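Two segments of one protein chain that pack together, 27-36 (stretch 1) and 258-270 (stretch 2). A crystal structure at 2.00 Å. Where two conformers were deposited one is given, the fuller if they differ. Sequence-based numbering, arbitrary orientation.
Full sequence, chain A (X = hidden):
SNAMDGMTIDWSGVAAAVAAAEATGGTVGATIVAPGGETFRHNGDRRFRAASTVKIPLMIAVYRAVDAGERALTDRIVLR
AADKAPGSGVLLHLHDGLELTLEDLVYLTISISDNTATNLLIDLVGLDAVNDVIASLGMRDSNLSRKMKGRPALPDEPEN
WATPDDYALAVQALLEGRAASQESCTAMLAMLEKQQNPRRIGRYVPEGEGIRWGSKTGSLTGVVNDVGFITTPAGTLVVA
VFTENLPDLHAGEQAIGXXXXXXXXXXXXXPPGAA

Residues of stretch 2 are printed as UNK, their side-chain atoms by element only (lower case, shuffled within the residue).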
ATOM      1  N   THR A  27     -10.439  14.498  -5.217  1.00 19.98           N
ATOM      2  CA  THR A  27     -11.218  13.555  -4.415  1.00 20.81           C
ATOM      3  C   THR A  27     -10.332  12.756  -3.482  1.00 21.44           C
ATOM      4  O   THR A  27      -9.253  12.313  -3.875  1.00 20.10           O
ATOM      5  CB  THR A  27     -11.995  12.566  -5.338  1.00 26.49           C
ATOM      6  OG1 THR A  27     -12.908  13.310  -6.146  1.00 28.43           O
ATOM      7  CG2 THR A  27     -12.789  11.533  -4.512  1.00 24.38           C
ATOM      8  N   VAL A  28     -10.812  12.543  -2.257  1.00 21.25           N
ATOM      9  CA  VAL A  28     -10.121  11.686  -1.290  1.00 19.84           C
ATOM     10  C   VAL A  28     -11.003  10.479  -0.939  1.00 21.20           C
ATOM     11  O   VAL A  28     -12.225  10.601  -0.826  1.00 17.19           O
ATOM     12  CB  VAL A  28      -9.786  12.481   0.010  1.00 22.60           C
ATOM     13  CG1 VAL A  28      -9.271  11.551   1.130  1.00 16.46           C
ATOM     14  CG2 VAL A  28      -8.763  13.586  -0.292  1.00 20.57           C
ATOM     15  N   GLY A  29     -10.387   9.311  -0.804  1.00 18.18           N
ATOM     16  CA  GLY A  29     -11.061   8.148  -0.245  1.00 15.76           C
ATOM     17  C   GLY A  29     -10.213   7.724   0.939  1.00 21.37           C
ATOM     18  O   GLY A  29      -8.986   7.647   0.828  1.00 19.95           O
ATOM     19  N   ALA A  30     -10.851   7.470   2.078  1.00 21.15           N
ATOM     20  CA  ALA A  30     -10.117   7.126   3.294  1.00 20.55           C
ATOM     21  C   ALA A  30     -10.921   6.171   4.147  1.00 24.70           C
ATOM     22  O   ALA A  30     -12.109   6.391   4.406  1.00 23.04           O
ATOM     23  CB  ALA A  30      -9.794   8.381   4.097  1.00 21.93           C
ATOM     24  N   THR A  31     -10.257   5.114   4.591  1.00 17.59           N
ATOM     25  CA  THR A  31     -10.807   4.205   5.574  1.00 21.35           C
ATOM     26  C   THR A  31      -9.732   4.035   6.636  1.00 19.98           C
ATOM     27  O   THR A  31      -8.624   3.611   6.343  1.00 19.28           O
ATOM     28  CB  THR A  31     -11.180   2.841   4.934  1.00 20.32           C
ATOM     29  OG1 THR A  31     -12.230   3.043   3.982  1.00 25.95           O
ATOM     30  CG2 THR A  31     -11.662   1.857   5.992  1.00 16.74           C
ATOM     31  N   ILE A  32     -10.059   4.388   7.870  1.00 19.02           N
ATOM     32  CA  ILE A  32      -9.076   4.429   8.929  1.00 18.76           C
ATOM     33  C   ILE A  32      -9.647   3.677  10.101  1.00 22.16           C
ATOM     34  O   ILE A  32     -10.739   3.990  10.569  1.00 22.32           O
ATOM     35  CB  ILE A  32      -8.761   5.886   9.328  1.00 20.97           C
ATOM     36  CG1 ILE A  32      -8.095   6.618   8.155  1.00 25.67           C
ATOM     37  CG2 ILE A  32      -7.899   5.926  10.612  1.00 20.32           C
ATOM     38  CD1 ILE A  32      -8.099   8.137   8.275  1.00 24.77           C
ATOM     39  N   VAL A  33      -8.933   2.664  10.564  1.00 19.19           N
ATOM     40  CA  VAL A  33      -9.465   1.847  11.637  1.00 17.81           C
ATOM     41  C   VAL A  33      -8.714   2.087  12.931  1.00 22.06           C
ATOM     42  O   VAL A  33      -7.512   1.860  13.003  1.00 22.79           O
ATOM     43  CB  VAL A  33      -9.404   0.348  11.291  1.00 21.34           C
ATOM     44  CG1 VAL A  33     -10.128  -0.461  12.362  1.00 24.68           C
ATOM     45  CG2 VAL A  33     -10.015   0.100   9.903  1.00 19.34           C
ATOM     46  N   ALA A  34      -9.433   2.541  13.958  1.00 21.89           N
ATOM     47  CA  ALA A  34      -8.828   2.804  15.257  1.00 22.62           C
ATOM     48  C   ALA A  34      -8.503   1.497  15.958  1.00 28.46           C
ATOM     49  O   ALA A  34      -9.087   0.459  15.646  1.00 34.57           O
ATOM     50  CB  ALA A  34      -9.780   3.645  16.129  1.00 26.84           C
ATOM     51  N   PRO A  35      -7.578   1.548  16.921  1.00 34.01           N
ATOM     52  CA  PRO A  35      -7.237   0.404  17.764  1.00 38.03           C
ATOM     53  C   PRO A  35      -8.476  -0.352  18.234  1.00 44.38           C
ATOM     54  O   PRO A  35      -8.522  -1.580  18.140  1.00 51.89           O
ATOM     55  CB  PRO A  35      -6.537   1.060  18.946  1.00 38.80           C
ATOM     56  CG  PRO A  35      -5.849   2.222  18.339  1.00 36.26           C
ATOM     57  CD  PRO A  35      -6.770   2.729  17.260  1.00 37.00           C
ATOM     58  N   GLY A  36      -9.477   0.359  18.723  1.00 29.93           N
ATOM     59  CA  GLY A  36     -10.694  -0.323  19.139  1.00 46.79           C
ATOM     60  C   GLY A  36     -11.444  -1.102  18.057  1.00 44.98           C
ATOM     61  O   GLY A  36     -12.199  -2.021  18.361  1.00 42.95           O
ATOM     62  N   UNK A 258      -1.502  14.881   6.595  1.00 18.39           N
ATOM     63  CA  UNK A 258      -2.416  15.634   7.482  1.00 20.13           C
ATOM     64  C   UNK A 258      -3.593  14.786   7.971  1.00 19.02           C
ATOM     65  O   UNK A 258      -4.022  14.866   9.127  1.00 20.27           O
ATOM     66  o   UNK A 258      -0.898  17.950   7.332  1.00 48.09           O
ATOM     67  o   UNK A 258      -2.127  18.894   5.783  1.00 53.38           O
ATOM     68  c   UNK A 258      -2.965  16.878   6.766  1.00 27.06           C
ATOM     69  c   UNK A 258      -1.920  17.985   6.615  1.00 42.81           C
ATOM     70  N   UNK A 259      -4.154  14.005   7.067  1.00 17.65           N
ATOM     71  CA  UNK A 259      -5.254  13.118   7.441  1.00 17.17           C
ATOM     72  C   UNK A 259      -4.777  12.089   8.485  1.00 19.96           C
ATOM     73  O   UNK A 259      -5.451  11.842   9.496  1.00 18.41           O
ATOM     74  c   UNK A 259      -6.858  12.921   3.885  1.00 21.28           C
ATOM     75  c   UNK A 259      -6.586  13.423   5.334  1.00 18.20           C
ATOM     76  c   UNK A 259      -5.799  12.417   6.183  1.00 17.56           C
ATOM     77  c   UNK A 259      -6.663  11.215   6.561  1.00 21.82           C
ATOM     78  N   UNK A 260      -3.603  11.500   8.233  1.00 18.87           N
ATOM     79  CA  UNK A 260      -2.998  10.522   9.137  1.00 21.21           C
ATOM     80  C   UNK A 260      -2.682  11.135  10.517  1.00 22.38           C
ATOM     81  O   UNK A 260      -2.996  10.575  11.576  1.00 23.15           O
ATOM     82  o   UNK A 260      -2.040   9.235   7.277  1.00 22.98           O
ATOM     83  c   UNK A 260      -1.017   8.932   9.440  1.00 20.37           C
ATOM     84  c   UNK A 260      -1.703   9.910   8.490  1.00 17.94           C
ATOM     85  N   UNK A 261      -2.095  12.319  10.509  1.00 21.01           N
ATOM     86  CA  UNK A 261      -1.806  12.986  11.763  1.00 24.05           C
ATOM     87  C   UNK A 261      -3.075  13.224  12.588  1.00 18.82           C
ATOM     88  O   UNK A 261      -3.092  12.992  13.804  1.00 22.06           O
ATOM     89  c   UNK A 261      -1.099  14.310  11.506  1.00 25.22           C
ATOM     90  c   UNK A 261       0.043  18.158  11.398  1.00 64.80           C
ATOM     91  c   UNK A 261      -0.659  14.982  12.779  1.00 36.55           C
ATOM     92  n   UNK A 261      -1.053  18.277  10.661  1.00 65.54           N
ATOM     93  c   UNK A 261      -1.036  16.439  12.784  1.00 50.15           C
ATOM     94  n   UNK A 261       0.075  17.293  12.407  1.00 53.43           N
ATOM     95  n   UNK A 261       1.106  18.911  11.129  1.00 66.03           N
ATOM     96  N   UNK A 262      -4.119  13.721  11.925  1.00 19.87           N
ATOM     97  CA  UNK A 262      -5.369  14.013  12.598  1.00 25.32           C
ATOM     98  C   UNK A 262      -5.959  12.721  13.153  1.00 24.02           C
ATOM     99  O   UNK A 262      -6.577  12.723  14.199  1.00 21.57           O
ATOM    100  c   UNK A 262      -6.355  14.675  11.628  1.00 21.60           C
ATOM    101  N   UNK A 263      -5.769  11.616  12.434  1.00 22.09           N
ATOM    102  CA  UNK A 263      -6.282  10.324  12.891  1.00 19.52           C
ATOM    103  C   UNK A 263      -5.519   9.816  14.119  1.00 20.58           C
ATOM    104  O   UNK A 263      -6.116   9.262  15.055  1.00 21.15           O
ATOM    105  c   UNK A 263      -6.242   9.291  11.747  1.00 18.27           C
ATOM    106  N   UNK A 264      -4.205  10.036  14.133  1.00 21.27           N
ATOM    107  CA  UNK A 264      -3.384   9.650  15.278  1.00 22.68           C
ATOM    108  C   UNK A 264      -3.807  10.420  16.534  1.00 27.58           C
ATOM    109  O   UNK A 264      -3.912   9.848  17.625  1.00 20.80           O
ATOM    110  c   UNK A 264      -1.198   8.877  14.021  1.00 26.36           C
ATOM    111  c   UNK A 264       0.145   9.438  13.543  1.00 26.32           C
ATOM    112  c   UNK A 264      -0.988   7.496  14.659  1.00 25.10           C
ATOM    113  c   UNK A 264      -1.891   9.864  14.984  1.00 21.32           C
ATOM    114  N   UNK A 265      -4.049  11.716  16.374  1.00 21.26           N
ATOM    115  CA  UNK A 265      -4.558  12.534  17.480  1.00 22.60           C
ATOM    116  C   UNK A 265      -5.956  12.090  17.919  1.00 20.47           C
ATOM    117  O   UNK A 265      -6.234  11.964  19.112  1.00 22.55           O
ATOM    118  c   UNK A 265      -3.169  14.619  16.861  1.00 29.42           C
ATOM    119  c   UNK A 265      -3.219  15.983  16.182  1.00 32.52           C
ATOM    120  c   UNK A 265      -4.569  14.017  17.086  1.00 26.05           C
ATOM    121  n   UNK A 265      -2.067  16.625  16.057  1.00 28.86           N
ATOM    122  o   UNK A 265      -4.284  16.446  15.770  1.00 39.21           O
ATOM    123  N   UNK A 266      -6.842  11.842  16.952  1.00 24.57           N
ATOM    124  CA  UNK A 266      -8.233  11.501  17.285  1.00 24.73           C
ATOM    125  C   UNK A 266      -8.338  10.214  18.123  1.00 28.48           C
ATOM    126  O   UNK A 266      -9.174  10.112  19.016  1.00 25.77           O
ATOM    127  c   UNK A 266      -9.093  11.388  16.007  1.00 23.44           C
ATOM    128  N   UNK A 267      -7.475   9.245  17.833  0.96 25.77           N
ATOM    129  CA  UNK A 267      -7.533   7.938  18.481  0.96 29.03           C
ATOM    130  C   UNK A 267      -6.661   7.867  19.729  0.96 33.18           C
ATOM    131  O   UNK A 267      -6.618   6.836  20.399  0.96 31.28           O
ATOM    132  o   UNK A 267      -5.756   7.074  17.061  0.96 29.64           O
ATOM    133  c   UNK A 267      -7.996   6.792  16.304  0.96 26.15           C
ATOM    134  c   UNK A 267      -7.093   6.817  17.504  0.96 26.17           C
ATOM    135  N   UNK A 268      -5.965   8.961  20.037  1.00 32.31           N
ATOM    136  CA  UNK A 268      -5.139   9.026  21.230  1.00 35.07           C
ATOM    137  C   UNK A 268      -3.815   8.295  21.122  1.00 32.70           C
ATOM    138  O   UNK A 268      -3.164   8.008  22.134  1.00 30.83           O
ATOM    139  N   UNK A 269      -3.405   8.000  19.892  1.00 25.96           N
ATOM    140  CA  UNK A 269      -2.125   7.345  19.652  1.00 29.41           C
ATOM    141  C   UNK A 269      -0.944   8.312  19.782  1.00 33.86           C
ATOM    142  O   UNK A 269       0.165   7.903  20.124  1.00 37.28           O
ATOM    143  c   UNK A 269      -3.091   4.682  17.000  1.00 35.04           C
ATOM    144  c   UNK A 269      -2.351   5.144  18.248  1.00 38.69           C
ATOM    145  c   UNK A 269      -2.118   6.664  18.270  1.00 26.94           C
ATOM    146  c   UNK A 269      -3.059   4.652  19.488  1.00 39.31           C
ATOM    147  N   UNK A 270      -1.165   9.585  19.463  1.00 27.65           N
ATOM    148  CA  UNK A 270      -0.204  10.627  19.828  1.00 26.34           C
ATOM    149  C   UNK A 270      -0.994  11.669  20.595  1.00 25.40           C
ATOM    150  O   UNK A 270      -2.224  11.653  20.556  1.00 29.62           O
ATOM    151  c   UNK A 270      -0.063  12.558  16.452  1.00 25.67           C
ATOM    152  c   UNK A 270       1.182  10.226  17.788  1.00 32.45           C
ATOM    153  c   UNK A 270       0.461  11.273  18.606  1.00 24.19           C
ATOM    154  c   UNK A 270      -0.595  12.009  17.763  1.00 21.69           C
TER

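Position 258 carries two carbons, the second holding two oxygens, and its side chain stays well out of reach of the strand: an acid one carbon from the backbone, Asp-258. Position 259 has four carbons, forked at the first, with one arm two carbons long, and packs against Val-28 and Ile-32, which is Ile-259. It points toward the strand and fits between these two residues: its CD1 lies 3.9 Å from CG1 of Val-28, and its CG2 lies 3.8 Å from CD1 of Ile-32. One beta-branched side chain thus reaches two residues four apart on the strand.

At position 260 a single carbon carries one oxygen and one carbon, pointing sideways and touching nothing here; this is Thr-260. Position 261 runs through three carbons and a nitrogen to a carbon bearing two more nitrogens, a guanidinium, so Arg-261. It is out of reach of the strand and turns back along its own helix, where NH2 forms a salt bridge of 3.3 Å with OD1 of Asp-258.

Position 262 has one side-chain carbon, out of reach of the strand, hence Ala-262. Position 263 also has one, but it points at the strand and touches Ile-32: Ala-263, its CB 3.9 Å from CG2 of Ile-32. The two backbones are near one another here, with the CA atoms of Ile-32 and Ala-263 7.6 Å apart, and a methyl is enough to make the contact.

Position 264 has four carbons forked at the second: Leu-264, whose CA-to-CB bond points away. Position 265 has three carbons, the third carrying an oxygen and a nitrogen, the amide of Gln-265, far from the strand. Position 266 is again one carbon, Ala-266, also out of reach.

At position 267 one carbon carries an oxygen and a carbon and touches Ala-34 and Pro-35, marking Thr-267. Its CG2 approaches CB of Ala-34 to 3.6 Å, while OG1 donates to O of Ala-263 at 3.0 Å. The hydroxyl is satisfied within its own stretch while the methyl meets the other. Position 268 has no side chain and a phi of 77°, a value that favours glycine: Gly-268 leaves the helix through a Schellman motif. Position 269 bears four carbons forked at the second and touches Pro-35: Leu-269. In that motif its N donates to O of Leu-264 at 3.0 Å, and its CD1 meets CG of Pro-35 at 3.9 Å. Position 270, four carbons forked at the first with one longer arm, is Ile-270, out of reach.

The contact is made by side chains, with no hydrogen bond between the stretches. Helix and strand run in roughly the same direction, 28° apart, so residues four apart in sequence, Ile-259, Ala-263 and Thr-267, advance alongside Val-28, Ile-32 and Ala-34. Large side chains meet where the partner is Ile-259, small ones where the backbones draw close, down to 6.2 Å between the CA atoms of Ala-34 and Thr-267. Beyond the helix, Leu-269 extends the apolar contact to Pro-35.

Stretch 2, residues 258-270: DITRAALQATGLI
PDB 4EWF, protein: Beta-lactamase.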